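Long-range contacts in P35 (PDB 1P35), which inhibits caspases and so blocks the apoptosis that insect host cells mount against baculovirus infection, and also suppresses the host RNA interference response: residues V6-S11 with N31-T36; F46-P51 with Y148-V153; D194-V199 with Y278-N283; E226-Y231 with I241-E246. One frame throughout, in Å; residues are numbered along the deposited sequence.

All four contacts are antiparallel strand pairings, and they are strung along the beta framework of P35. Contacts 1 and 3 touch: Ser11 CB lies 3.9 Å from Asp194 OD2, because strand 10-21 runs beside strand 191-199, parallel to it. Contact 2 follows contact 1 in the chain, its strand 42-48 coming directly after strand 24-33, yet their nearest atoms stay about 8 Å apart. Contact 4 is a hairpin formed within the 78 residues that separate the two segments of contact 3; the centres of contacts 3 and 4 are 16 Å apart. Contacts 2 and 4, with centres 34 Å apart, lie on opposite sides of the chain's centre.

Contact 1 of 4, residues V6-S11 with N31-T36; sequences VEIDVS and NKIMNT
Asn35 meets the chain at Ile8 and Asp9 just beyond the point where the strands have ceased to pair, and its side chain can be followed outward. From CB, CG stands anti to the carbonyl carbon (chi1 -56°), which sets Asn35 CG beside its backbone N, where it packs on Ile8 CD1 at 3.8 Å. The branch OD1 accepts the N-H of Asp9 at 3.1 Å from Asp9 N, in the carbonyl plane and on a lone pair, with an almost straight N-H...O angle of 176°. The other branch, ND2, is also near Ile8 CD1 and lies 3.5 Å from Glu7 OE1, too long to be claimed as a hydrogen bond; Glu7 OE1 is bonded instead to Gln37. One residue back, Met34 N gives a 2.8 Å bond to Asp9 O. Next to it, Ile8 CG2 touches Ile33 CG2 at 3.8 Å, and Ile3 and Leu38 also pack on Ile8. Regular pairing follows: Val10 and Ile33 form a non-hydrogen-bonded pair, and Ser11 and Lys32 exchange two backbone bonds. The contact is the open end of the antiparallel beta hairpin 10-21/24-33, where a side-chain amide carries backbone-like bonding past the last bridge.

Contact 2 of 4, residues F46-P51 with Y148-V153; sequences FNISGP and YVAVCV
Antiparallel pairing of strand 42-48 with strand 148-154 forms this buried contact, which joins parts of the beta framework almost a hundred residues apart in sequence. The register is fixed by two hydrogen-bonded pairs, Phe46 with Ala150 and Ile48 with Tyr148, on either side of the non-hydrogen-bonded pair Asn47 and Val149. Tyr148 O is gripped twice: Ile48 N and Asn47 ND2 each lie 3.1 Å from Tyr148 O and approach from opposite faces of its carbonyl plane. Tyr148 O lies close to the Asn47 amide plane, and Asn47 ND2 also bonds Leu140 O, so both bonds orient the group. On the face carrying Phe46, Ile48, Tyr148 and Ala150, Ala150 CB lies over one face of the Phe46 ring, 4.0 Å from its centroid, as a CH-pi contact displaced toward the rim. Cys152 SG comes obliquely to Phe46 CE2 at 3.8 Å, a sulfur-aromatic contact. Where the strand ends, Gly50 and Pro51 cover one face of the Tyr148 ring: Pro51 N stands over the centre, Gly50 C nearer the rim, and Pro51 CD makes a CH-pi contact 3.7 Å from the Tyr148 centroid. Ile48 CG1 packs on Tyr148 CB. Strand 98-106 bonds to the other edge of strand 148-154 through Val149 and Val151, while Phe168 of strand 164-170 packs on Ile48 and Ala150, and Tyr29 stacks on Phe46. Leu140, the outside partner of Asn47, belongs to helix 137-140, which is thereby tied to this strand pair.

Contact 3 of 4, residues D194-V199 with Y278-N283; sequences DVVAYV and YVKLHN
Asp194 OD1 accepts the N-H of His282 in a 2.6 Å bond from His282 ND1, nearly straight at 173°. This His-carboxylate pair closes one end of an antiparallel strand pairing, 191-199 with 276-282, and stands beside a classic beta bulge in which Asp194 and Val195 both face Leu281. The oxygen lies in the imidazole plane, but on the acid side the ring nitrogen comes from above the carboxylate plane. CG is anti to the backbone N in both residues, and the side chains lie side by side, pointing the same way. Asp194 OD2 has a second partner, the backbone N of Gln12 on the adjoining strand 10-21, so the carboxylate ties three strands together. Within the bulge Val195 and Leu281 exchange two backbone bonds: Leu281 N lies 2.8 Å from Val195 O, whereas Val195 N meets Leu281 O from well above the carbonyl plane. Ala197 and Val279 follow as an ordinary hydrogen-bonded pair, with Val279 N 2.8 Å from Ala197 O. On the face of these four residues, Val195 CG1 meets Leu281 CB at 3.8 Å, and Phe181 packs against Val195, Ala197 and Val279. Val196, Tyr278 and Lys280 on the other face pack on helix 62-74, where Lys280 forms a salt bridge with Asp71. At the far end the Tyr198 and Tyr278 rings are almost perpendicular, with planes 88° apart, and Tyr278 CE2 lies 3.7 Å from both CD2 and CE2 of Tyr198.

Contact 4 of 4, residues E226-Y231 with I241-E246; sequences EKVLYY and IYKALE
Tyr231 and Tyr242 carry their rings in nearly parallel planes, 6° apart, but slid past each other until they barely overlap. What covers the Tyr242 ring is the base of the other side chain: Tyr231 CB stands over its face, 3.6 Å from the Tyr242 centroid, a CH-pi contact. In return Tyr242 OH sits above one face of the Tyr231 ring, toward its rim. The first torsions differ: CG of Tyr231 is anti to its carbonyl carbon (chi1 -68°), CG of Tyr242 between its backbone N and carbonyl carbon (chi1 62°). Tyr231 and Glu246 instead reach toward each other tip to tip, ring and carboxylate nearly coplanar. Tyr231 OH donates to Glu246 OE2; the modelled 2.4 Å is shorter than a normal hydrogen bond, and the exact length is doubtful. Leu229 CD2 flanks the carboxylate, 3.5 Å from Glu246 OE2. All of this lies on one face of the antiparallel hairpin 227-234/238-249, whose ladder has three hydrogen-bonded pairs: Lys227 with Glu246, Leu229 with Ala244 and Tyr231 with Tyr242. On the other face the Val228 and Leu245 side chains cross at about a right angle, CG2 of Val228 4.0 Å from CD1 of Leu245, and Tyr230 lies alongside Ile241 against helix 206-215. Lys262 of strand 259-271 makes a cation-pi contact with Tyr231 and bonds Tyr242 OH. The tyrosine hydroxyl thus gives the buried Glu246 carboxylate a polar partner, and Lys227 NZ, 5.1 Å from Glu246 OE1, would if anything tend to favour its charged form.

Contact 1 of 4, residues V6-S11 with N31-T36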
loop_
_atom_site.group_PDB
_atom_site.type_symbol
_atom_site.label_atom_id
_atom_site.label_comp_id
_atom_site.label_asym_id
_atom_site.label_seq_id
_atom_site.Cartn_x
_atom_site.Cartn_y
_atom_site.Cartn_z
ATOM N N VAL A 6 -21.330 22.212 -11.704
ATOM C CA VAL A 6 -22.092 21.383 -10.778
ATOM C C VAL A 6 -22.382 19.937 -11.199
ATOM O O VAL A 6 -22.824 19.121 -10.389
ATOM C CB VAL A 6 -23.408 22.080 -10.388
ATOM C CG1 VAL A 6 -23.102 23.347 -9.575
ATOM C CG2 VAL A 6 -24.200 22.426 -11.654
ATOM N N GLU A 7 -22.146 19.608 -12.458
ATOM C CA GLU A 7 -22.372 18.233 -12.899
ATOM C C GLU A 7 -21.425 17.321 -12.087
ATOM O O GLU A 7 -21.859 16.516 -11.272
ATOM C CB GLU A 7 -22.056 18.116 -14.404
ATOM C CG GLU A 7 -20.628 18.583 -14.757
ATOM C CD GLU A 7 -20.292 18.548 -16.237
ATOM O OE1 GLU A 7 -20.398 17.458 -16.842
ATOM O OE2 GLU A 7 -19.909 19.612 -16.781
ATOM N N ILE A 8 -20.128 17.516 -12.327
ATOM C CA ILE A 8 -19.016 16.796 -11.728
ATOM C C ILE A 8 -19.319 15.744 -10.683
ATOM O O ILE A 8 -19.898 16.050 -9.657
ATOM C CB ILE A 8 -17.993 17.768 -11.110
ATOM C CG1 ILE A 8 -17.505 18.753 -12.166
ATOM C CG2 ILE A 8 -16.803 16.969 -10.568
ATOM C CD1 ILE A 8 -16.793 18.069 -13.304
ATOM N N ASP A 9 -18.862 14.519 -10.946
ATOM C CA ASP A 9 -19.048 13.392 -10.057
ATOM C C ASP A 9 -17.735 13.079 -9.324
ATOM O O ASP A 9 -16.703 12.865 -9.938
ATOM C CB ASP A 9 -19.512 12.175 -10.861
ATOM C CG ASP A 9 -20.494 11.321 -10.093
ATOM O OD1 ASP A 9 -20.068 10.622 -9.142
ATOM O OD2 ASP A 9 -21.703 11.379 -10.424
ATOM N N VAL A 10 -17.805 13.062 -8.004
ATOM C CA VAL A 10 -16.687 12.813 -7.123
ATOM C C VAL A 10 -17.008 11.742 -6.116
ATOM O O VAL A 10 -18.163 11.451 -5.893
ATOM C CB VAL A 10 -16.310 14.131 -6.306
ATOM C CG1 VAL A 10 -17.513 14.649 -5.486
ATOM C CG2 VAL A 10 -15.175 13.846 -5.352
ATOM N N SER A 11 -15.960 11.166 -5.516
ATOM C CA SER A 11 -16.085 10.185 -4.423
ATOM C C SER A 11 -14.764 10.042 -3.689
ATOM O O SER A 11 -13.765 10.682 -4.036
ATOM C CB SER A 11 -16.533 8.787 -4.918
ATOM O OG SER A 11 -15.537 8.096 -5.661
ATOM N N ASN A 31 -9.221 13.812 -3.231
ATOM C CA ASN A 31 -10.499 13.243 -3.697
ATOM C C ASN A 31 -10.319 12.592 -5.055
ATOM O O ASN A 31 -9.220 12.609 -5.611
ATOM C CB ASN A 31 -11.647 14.283 -3.743
ATOM C CG ASN A 31 -11.459 15.379 -4.795
ATOM O OD1 ASN A 31 -10.562 15.329 -5.651
ATOM N ND2 ASN A 31 -12.309 16.403 -4.710
ATOM N N LYS A 32 -11.384 11.995 -5.573
ATOM C CA LYS A 32 -11.309 11.361 -6.880
ATOM C C LYS A 32 -12.436 11.737 -7.804
ATOM O O LYS A 32 -13.594 11.350 -7.588
ATOM C CB LYS A 32 -11.216 9.846 -6.719
ATOM C CG LYS A 32 -10.946 9.086 -8.012
ATOM C CD LYS A 32 -10.650 7.612 -7.740
ATOM C CE LYS A 32 -9.462 7.481 -6.785
ATOM N NZ LYS A 32 -9.067 6.086 -6.530
ATOM N N ILE A 33 -12.105 12.483 -8.847
ATOM C CA ILE A 33 -13.112 12.944 -9.833
ATOM C C ILE A 33 -13.280 12.017 -11.041
ATOM O O ILE A 33 -12.316 11.599 -11.659
ATOM C CB ILE A 33 -12.775 14.401 -10.291
ATOM C CG1 ILE A 33 -12.911 15.321 -9.071
ATOM C CG2 ILE A 33 -13.710 14.861 -11.455
ATOM C CD1 ILE A 33 -12.513 16.766 -9.278
ATOM N N MET A 34 -14.529 11.715 -11.363
ATOM C CA MET A 34 -14.904 10.793 -12.439
ATOM C C MET A 34 -15.102 11.247 -13.896
ATOM O O MET A 34 -15.145 10.392 -14.785
ATOM C CB MET A 34 -16.172 10.056 -12.021
ATOM C CG MET A 34 -15.951 8.906 -11.064
ATOM S SD MET A 34 -14.950 7.618 -11.830
ATOM C CE MET A 34 -15.893 7.275 -13.442
ATOM N N ASN A 35 -15.228 12.543 -14.167
ATOM C CA ASN A 35 -15.454 13.001 -15.558
ATOM C C ASN A 35 -14.282 12.916 -16.554
ATOM O O ASN A 35 -13.125 13.149 -16.198
ATOM C CB ASN A 35 -15.970 14.433 -15.526
ATOM C CG ASN A 35 -17.207 14.562 -14.685
ATOM O OD1 ASN A 35 -17.219 14.156 -13.512
ATOM N ND2 ASN A 35 -18.260 15.119 -15.263
ATOM N N THR A 36 -14.595 12.580 -17.808
ATOM C CA THR A 36 -13.572 12.474 -18.870
ATOM C C THR A 36 -13.711 13.572 -19.916
ATOM O O THR A 36 -12.719 13.976 -20.529
ATOM C CB THR A 36 -13.617 11.128 -19.667
ATOM O OG1 THR A 36 -14.931 10.922 -20.201
ATOM C CG2 THR A 36 -13.183 9.958 -18.803
#

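Contact 2 of 4, residues F46-P51 with Y148-V153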
loop_
_atom_site.group_PDB
_atom_site.type_symbol
_atom_site.label_atom_id
_atom_site.label_comp_id
_atom_site.label_asym_id
_atom_site.label_seq_id
_atom_site.Cartn_x
_atom_site.Cartn_y
_atom_site.Cartn_z
ATOM N N PHE A 46 -13.627 25.887 -0.775
ATOM C CA PHE A 46 -14.200 25.539 0.510
ATOM C C PHE A 46 -13.637 26.447 1.579
ATOM O O PHE A 46 -12.563 27.075 1.425
ATOM C CB PHE A 46 -13.951 24.036 0.813
ATOM C CG PHE A 46 -12.470 23.623 0.812
ATOM C CD1 PHE A 46 -11.645 23.896 1.918
ATOM C CD2 PHE A 46 -11.913 22.938 -0.289
ATOM C CE1 PHE A 46 -10.299 23.498 1.948
ATOM C CE2 PHE A 46 -10.559 22.532 -0.283
ATOM C CZ PHE A 46 -9.746 22.812 0.849
ATOM N N ASN A 47 -14.372 26.518 2.669
ATOM C CA ASN A 47 -13.984 27.353 3.779
ATOM C C ASN A 47 -12.853 26.779 4.629
ATOM O O ASN A 47 -12.734 25.548 4.787
ATOM C CB ASN A 47 -15.214 27.611 4.667
ATOM C CG ASN A 47 -16.218 28.560 4.035
ATOM O OD1 ASN A 47 -17.443 28.367 4.138
ATOM N ND2 ASN A 47 -15.712 29.611 3.412
ATOM N N ILE A 48 -12.010 27.682 5.125
ATOM C CA ILE A 48 -10.929 27.349 6.044
ATOM C C ILE A 48 -10.935 28.474 7.105
ATOM O O ILE A 48 -11.476 29.552 6.861
ATOM C CB ILE A 48 -9.538 27.185 5.324
ATOM C CG1 ILE A 48 -9.198 28.420 4.497
ATOM C CG2 ILE A 48 -9.536 25.893 4.461
ATOM C CD1 ILE A 48 -7.859 28.299 3.787
ATOM N N SER A 49 -10.373 28.228 8.284
ATOM C CA SER A 49 -10.411 29.235 9.346
ATOM C C SER A 49 -9.348 30.372 9.264
ATOM O O SER A 49 -9.325 31.256 10.098
ATOM C CB SER A 49 -10.315 28.537 10.697
ATOM O OG SER A 49 -9.108 27.802 10.783
ATOM N N GLY A 50 -8.484 30.347 8.254
ATOM C CA GLY A 50 -7.485 31.395 8.135
ATOM C C GLY A 50 -6.757 31.472 6.795
ATOM O O GLY A 50 -6.853 30.566 5.977
ATOM N N PRO A 51 -5.962 32.529 6.582
ATOM C CA PRO A 51 -5.264 32.670 5.313
ATOM C C PRO A 51 -4.236 31.608 5.034
ATOM O O PRO A 51 -3.519 31.179 5.929
ATOM C CB PRO A 51 -4.650 34.065 5.419
ATOM C CG PRO A 51 -4.280 34.116 7.010
ATOM C CD PRO A 51 -5.642 33.652 7.498
ATOM N N TYR A 148 -11.923 32.074 5.704
ATOM C CA TYR A 148 -11.343 32.250 4.368
ATOM C C TYR A 148 -11.852 31.227 3.361
ATOM O O TYR A 148 -12.676 30.371 3.697
ATOM C CB TYR A 148 -9.814 32.207 4.426
ATOM C CG TYR A 148 -9.212 33.444 5.063
ATOM C CD1 TYR A 148 -9.418 33.716 6.423
ATOM C CD2 TYR A 148 -8.481 34.354 4.306
ATOM C CE1 TYR A 148 -8.919 34.857 7.012
ATOM C CE2 TYR A 148 -7.975 35.514 4.889
ATOM C CZ TYR A 148 -8.206 35.756 6.253
ATOM O OH TYR A 148 -7.749 36.890 6.849
ATOM N N VAL A 149 -11.348 31.303 2.134
ATOM C CA VAL A 149 -11.789 30.375 1.094
ATOM C C VAL A 149 -10.635 29.844 0.268
ATOM O O VAL A 149 -9.901 30.628 -0.339
ATOM C CB VAL A 149 -12.764 31.029 0.095
ATOM C CG1 VAL A 149 -13.104 30.020 -1.007
ATOM C CG2 VAL A 149 -14.052 31.508 0.797
ATOM N N ALA A 150 -10.471 28.523 0.254
ATOM C CA ALA A 150 -9.410 27.897 -0.533
ATOM C C ALA A 150 -10.004 27.675 -1.915
ATOM O O ALA A 150 -11.084 27.095 -2.019
ATOM C CB ALA A 150 -8.973 26.531 0.105
ATOM N N VAL A 151 -9.301 28.126 -2.968
ATOM C CA VAL A 151 -9.797 27.992 -4.351
ATOM C C VAL A 151 -8.865 26.990 -5.020
ATOM O O VAL A 151 -7.673 27.248 -5.177
ATOM C CB VAL A 151 -9.728 29.355 -5.072
ATOM C CG1 VAL A 151 -10.193 29.209 -6.511
ATOM C CG2 VAL A 151 -10.559 30.423 -4.290
ATOM N N CYS A 152 -9.402 25.834 -5.383
ATOM C CA CYS A 152 -8.592 24.763 -5.946
ATOM C C CYS A 152 -8.904 24.505 -7.415
ATOM O O CYS A 152 -10.042 24.211 -7.747
ATOM C CB CYS A 152 -8.829 23.549 -5.076
ATOM S SG CYS A 152 -8.655 24.043 -3.252
ATOM N N VAL A 153 -7.907 24.631 -8.296
ATOM C CA VAL A 153 -8.170 24.462 -9.729
ATOM C C VAL A 153 -7.583 23.170 -10.253
ATOM O O VAL A 153 -6.460 22.829 -9.944
ATOM C CB VAL A 153 -7.607 25.621 -10.613
ATOM C CG1 VAL A 153 -8.023 25.384 -12.072
ATOM C CG2 VAL A 153 -8.132 26.994 -10.138
#

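Contact 3 of 4, residues D194-V199 with Y278-N283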
loop_
_atom_site.group_PDB
_atom_site.type_symbol
_atom_site.label_atom_id
_atom_site.label_comp_id
_atom_site.label_asym_id
_atom_site.label_seq_id
_atom_site.Cartn_x
_atom_site.Cartn_y
_atom_site.Cartn_z
ATOM N N ASP A 194 -19.056 10.662 1.142
ATOM C CA ASP A 194 -18.106 9.565 1.070
ATOM C C ASP A 194 -16.765 10.222 1.360
ATOM O O ASP A 194 -16.022 10.615 0.443
ATOM C CB ASP A 194 -18.076 8.864 -0.300
ATOM C CG ASP A 194 -17.140 7.656 -0.282
ATOM O OD1 ASP A 194 -16.875 7.155 0.854
ATOM O OD2 ASP A 194 -16.685 7.207 -1.349
ATOM N N VAL A 195 -16.466 10.316 2.656
ATOM C CA VAL A 195 -15.285 11.014 3.111
ATOM C C VAL A 195 -14.862 10.498 4.503
ATOM O O VAL A 195 -15.703 10.009 5.280
ATOM C CB VAL A 195 -15.644 12.555 3.177
ATOM C CG1 VAL A 195 -16.888 12.798 4.189
ATOM C CG2 VAL A 195 -14.469 13.368 3.583
ATOM N N VAL A 196 -13.552 10.537 4.756
ATOM C CA VAL A 196 -12.954 10.187 6.043
ATOM C C VAL A 196 -12.055 11.396 6.334
ATOM O O VAL A 196 -11.577 12.058 5.398
ATOM C CB VAL A 196 -12.101 8.852 6.019
ATOM C CG1 VAL A 196 -12.990 7.649 5.703
ATOM C CG2 VAL A 196 -11.027 8.913 4.962
ATOM N N ALA A 197 -11.901 11.713 7.622
ATOM C CA ALA A 197 -11.084 12.804 8.077
ATOM C C ALA A 197 -10.397 12.472 9.409
ATOM O O ALA A 197 -10.913 11.721 10.274
ATOM C CB ALA A 197 -11.899 14.078 8.225
ATOM N N TYR A 198 -9.197 13.016 9.531
ATOM C CA TYR A 198 -8.364 12.880 10.702
ATOM C C TYR A 198 -8.042 14.351 11.066
ATOM O O TYR A 198 -7.507 15.069 10.221
ATOM C CB TYR A 198 -7.070 12.088 10.321
ATOM C CG TYR A 198 -6.056 11.984 11.439
ATOM C CD1 TYR A 198 -5.301 13.103 11.817
ATOM C CD2 TYR A 198 -5.860 10.777 12.136
ATOM C CE1 TYR A 198 -4.368 13.041 12.845
ATOM C CE2 TYR A 198 -4.925 10.682 13.176
ATOM C CZ TYR A 198 -4.170 11.825 13.523
ATOM O OH TYR A 198 -3.157 11.752 14.457
ATOM N N VAL A 199 -8.379 14.799 12.288
ATOM C CA VAL A 199 -8.130 16.217 12.686
ATOM C C VAL A 199 -7.622 16.215 14.117
ATOM O O VAL A 199 -8.299 15.687 14.985
ATOM C CB VAL A 199 -9.411 17.092 12.660
ATOM C CG1 VAL A 199 -9.021 18.561 12.869
ATOM C CG2 VAL A 199 -10.187 16.927 11.319
ATOM N N TYR A 278 -11.643 11.427 14.600
ATOM C CA TYR A 278 -11.682 10.598 13.404
ATOM C C TYR A 278 -13.105 10.684 12.892
ATOM O O TYR A 278 -14.079 10.586 13.680
ATOM C CB TYR A 278 -11.370 9.146 13.711
ATOM C CG TYR A 278 -10.049 8.919 14.412
ATOM C CD1 TYR A 278 -9.948 9.072 15.790
ATOM C CD2 TYR A 278 -8.885 8.586 13.684
ATOM C CE1 TYR A 278 -8.736 8.908 16.443
ATOM C CE2 TYR A 278 -7.639 8.407 14.322
ATOM C CZ TYR A 278 -7.581 8.571 15.690
ATOM O OH TYR A 278 -6.383 8.395 16.300
ATOM N N VAL A 279 -13.246 10.888 11.584
ATOM C CA VAL A 279 -14.570 10.981 11.035
ATOM C C VAL A 279 -14.701 10.062 9.828
ATOM O O VAL A 279 -13.785 9.989 8.988
ATOM C CB VAL A 279 -14.900 12.399 10.570
ATOM C CG1 VAL A 279 -16.360 12.489 10.169
ATOM C CG2 VAL A 279 -14.573 13.418 11.646
ATOM N N LYS A 280 -15.836 9.360 9.733
ATOM C CA LYS A 280 -16.096 8.538 8.570
ATOM C C LYS A 280 -17.571 8.663 8.156
ATOM O O LYS A 280 -18.441 8.272 8.915
ATOM C CB LYS A 280 -15.805 7.069 8.863
ATOM C CG LYS A 280 -16.180 6.169 7.689
ATOM C CD LYS A 280 -15.950 4.675 8.067
ATOM C CE LYS A 280 -15.792 3.805 6.821
ATOM N NZ LYS A 280 -15.194 2.470 7.117
ATOM N N LEU A 281 -17.815 9.180 6.947
ATOM C CA LEU A 281 -19.120 9.375 6.394
ATOM C C LEU A 281 -19.038 8.699 5.011
ATOM O O LEU A 281 -19.050 9.354 3.958
ATOM C CB LEU A 281 -19.393 10.878 6.268
ATOM C CG LEU A 281 -19.379 11.660 7.590
ATOM C CD1 LEU A 281 -19.355 13.156 7.235
ATOM C CD2 LEU A 281 -20.623 11.296 8.481
ATOM N N HIS A 282 -19.013 7.373 5.043
ATOM C CA HIS A 282 -18.842 6.552 3.854
ATOM C C HIS A 282 -20.091 6.043 3.218
ATOM O O HIS A 282 -20.710 5.114 3.731
ATOM C CB HIS A 282 -17.928 5.373 4.188
ATOM C CG HIS A 282 -17.756 4.395 3.061
ATOM N ND1 HIS A 282 -17.309 4.768 1.811
ATOM C CD2 HIS A 282 -17.840 3.041 3.042
ATOM C CE1 HIS A 282 -17.129 3.687 1.068
ATOM N NE2 HIS A 282 -17.445 2.625 1.791
ATOM N N ASN A 283 -20.416 6.623 2.061
ATOM C CA ASN A 283 -21.617 6.242 1.364
ATOM C C ASN A 283 -22.911 6.480 2.179
ATOM O O ASN A 283 -23.834 5.674 2.169
ATOM C CB ASN A 283 -21.525 4.779 0.937
ATOM C CG ASN A 283 -20.610 4.560 -0.298
ATOM O OD1 ASN A 283 -20.309 3.402 -0.666
ATOM N ND2 ASN A 283 -20.200 5.643 -0.950
#

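Contact 4 of 4, residues E226-Y231 with I241-E246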
loop_
_atom_site.group_PDB
_atom_site.type_symbol
_atom_site.label_atom_id
_atom_site.label_comp_id
_atom_site.label_asym_id
_atom_site.label_seq_id
_atom_site.Cartn_x
_atom_site.Cartn_y
_atom_site.Cartn_z
ATOM N N GLU A 226 -32.888 -6.019 9.173
ATOM C CA GLU A 226 -31.906 -4.999 9.546
ATOM C C GLU A 226 -32.539 -3.777 10.222
ATOM O O GLU A 226 -33.635 -3.321 9.880
ATOM C CB GLU A 226 -31.085 -4.530 8.342
ATOM C CG GLU A 226 -31.931 -3.849 7.292
ATOM C CD GLU A 226 -31.090 -3.363 6.153
ATOM O OE1 GLU A 226 -30.129 -4.078 5.841
ATOM O OE2 GLU A 226 -31.386 -2.297 5.574
ATOM N N LYS A 227 -31.814 -3.249 11.190
ATOM C CA LYS A 227 -32.241 -2.066 11.919
ATOM C C LYS A 227 -31.024 -1.120 12.043
ATOM O O LYS A 227 -29.892 -1.549 12.122
ATOM C CB LYS A 227 -32.755 -2.477 13.314
ATOM C CG LYS A 227 -31.739 -3.262 14.154
ATOM C CD LYS A 227 -32.277 -3.765 15.503
ATOM C CE LYS A 227 -31.310 -4.779 16.150
ATOM N NZ LYS A 227 -31.101 -6.007 15.271
ATOM N N VAL A 228 -31.264 0.171 12.035
ATOM C CA VAL A 228 -30.186 1.115 12.198
ATOM C C VAL A 228 -30.191 1.567 13.651
ATOM O O VAL A 228 -31.250 1.952 14.175
ATOM C CB VAL A 228 -30.416 2.288 11.268
ATOM C CG1 VAL A 228 -29.499 3.405 11.641
ATOM C CG2 VAL A 228 -30.173 1.792 9.784
ATOM N N LEU A 229 -29.050 1.459 14.328
ATOM C CA LEU A 229 -28.962 1.916 15.706
ATOM C C LEU A 229 -28.080 3.151 15.826
ATOM O O LEU A 229 -27.077 3.336 15.071
ATOM C CB LEU A 229 -28.463 0.798 16.634
ATOM C CG LEU A 229 -29.560 -0.189 17.134
ATOM C CD1 LEU A 229 -30.322 -0.754 15.968
ATOM C CD2 LEU A 229 -28.930 -1.349 17.927
ATOM N N TYR A 230 -28.475 4.006 16.766
ATOM C CA TYR A 230 -27.778 5.260 17.038
ATOM C C TYR A 230 -27.022 5.171 18.367
ATOM O O TYR A 230 -27.602 4.822 19.410
ATOM C CB TYR A 230 -28.790 6.425 17.090
ATOM C CG TYR A 230 -28.163 7.730 17.554
ATOM C CD1 TYR A 230 -27.195 8.398 16.779
ATOM C CD2 TYR A 230 -28.483 8.259 18.797
ATOM C CE1 TYR A 230 -26.580 9.553 17.241
ATOM C CE2 TYR A 230 -27.870 9.418 19.274
ATOM C CZ TYR A 230 -26.929 10.062 18.490
ATOM O OH TYR A 230 -26.446 11.263 18.914
ATOM N N TYR A 231 -25.734 5.495 18.320
ATOM C CA TYR A 231 -24.868 5.466 19.494
ATOM C C TYR A 231 -24.298 6.793 19.956
ATOM O O TYR A 231 -23.817 7.600 19.156
ATOM C CB TYR A 231 -23.671 4.544 19.268
ATOM C CG TYR A 231 -23.996 3.072 19.175
ATOM C CD1 TYR A 231 -24.412 2.521 17.969
ATOM C CD2 TYR A 231 -23.975 2.239 20.321
ATOM C CE1 TYR A 231 -24.819 1.183 17.857
ATOM C CE2 TYR A 231 -24.387 0.865 20.236
ATOM C CZ TYR A 231 -24.810 0.357 18.980
ATOM O OH TYR A 231 -25.215 -0.932 18.817
ATOM N N ILE A 241 -19.811 8.764 18.617
ATOM C CA ILE A 241 -21.139 9.185 18.244
ATOM C C ILE A 241 -21.298 8.687 16.794
ATOM O O ILE A 241 -20.737 9.249 15.879
ATOM C CB ILE A 241 -21.239 10.731 18.414
ATOM C CG1 ILE A 241 -21.145 11.098 19.916
ATOM C CG2 ILE A 241 -22.543 11.275 17.881
ATOM C CD1 ILE A 241 -21.078 12.633 20.166
ATOM N N TYR A 242 -22.084 7.626 16.604
ATOM C CA TYR A 242 -22.224 7.013 15.291
ATOM C C TYR A 242 -23.511 6.213 15.092
ATOM O O TYR A 242 -24.307 6.008 16.015
ATOM C CB TYR A 242 -21.034 6.045 15.055
ATOM C CG TYR A 242 -20.982 4.903 16.063
ATOM C CD1 TYR A 242 -20.491 5.094 17.343
ATOM C CD2 TYR A 242 -21.447 3.627 15.735
ATOM C CE1 TYR A 242 -20.457 4.035 18.278
ATOM C CE2 TYR A 242 -21.409 2.564 16.670
ATOM C CZ TYR A 242 -20.911 2.790 17.939
ATOM O OH TYR A 242 -20.873 1.770 18.871
ATOM N N LYS A 243 -23.721 5.782 13.859
ATOM C CA LYS A 243 -24.837 4.926 13.561
ATOM C C LYS A 243 -24.213 3.632 13.035
ATOM O O LYS A 243 -23.074 3.645 12.516
ATOM C CB LYS A 243 -25.743 5.542 12.518
ATOM C CG LYS A 243 -26.749 6.495 13.103
ATOM C CD LYS A 243 -27.590 7.171 12.048
ATOM C CE LYS A 243 -28.741 7.967 12.733
ATOM N NZ LYS A 243 -29.594 8.504 11.703
ATOM N N ALA A 244 -24.944 2.526 13.189
ATOM C CA ALA A 244 -24.467 1.246 12.722
ATOM C C ALA A 244 -25.643 0.469 12.181
ATOM O O ALA A 244 -26.763 0.641 12.640
ATOM C CB ALA A 244 -23.796 0.460 13.880
ATOM N N LEU A 245 -25.374 -0.413 11.233
ATOM C CA LEU A 245 -26.393 -1.235 10.635
ATOM C C LEU A 245 -26.237 -2.540 11.375
ATOM O O LEU A 245 -25.111 -3.079 11.471
ATOM C CB LEU A 245 -26.120 -1.460 9.158
ATOM C CG LEU A 245 -27.181 -2.350 8.506
ATOM C CD1 LEU A 245 -28.551 -1.604 8.394
ATOM C CD2 LEU A 245 -26.711 -2.716 7.140
ATOM N N GLU A 246 -27.352 -3.053 11.885
ATOM C CA GLU A 246 -27.314 -4.285 12.657
ATOM C C GLU A 246 -28.404 -5.262 12.281
ATOM O O GLU A 246 -29.482 -4.888 11.870
ATOM C CB GLU A 246 -27.415 -3.966 14.152
ATOM C CG GLU A 246 -26.358 -3.020 14.618
ATOM C CD GLU A 246 -26.254 -2.983 16.115
ATOM O OE1 GLU A 246 -26.722 -3.933 16.715
ATOM O OE2 GLU A 246 -25.686 -2.033 16.682
#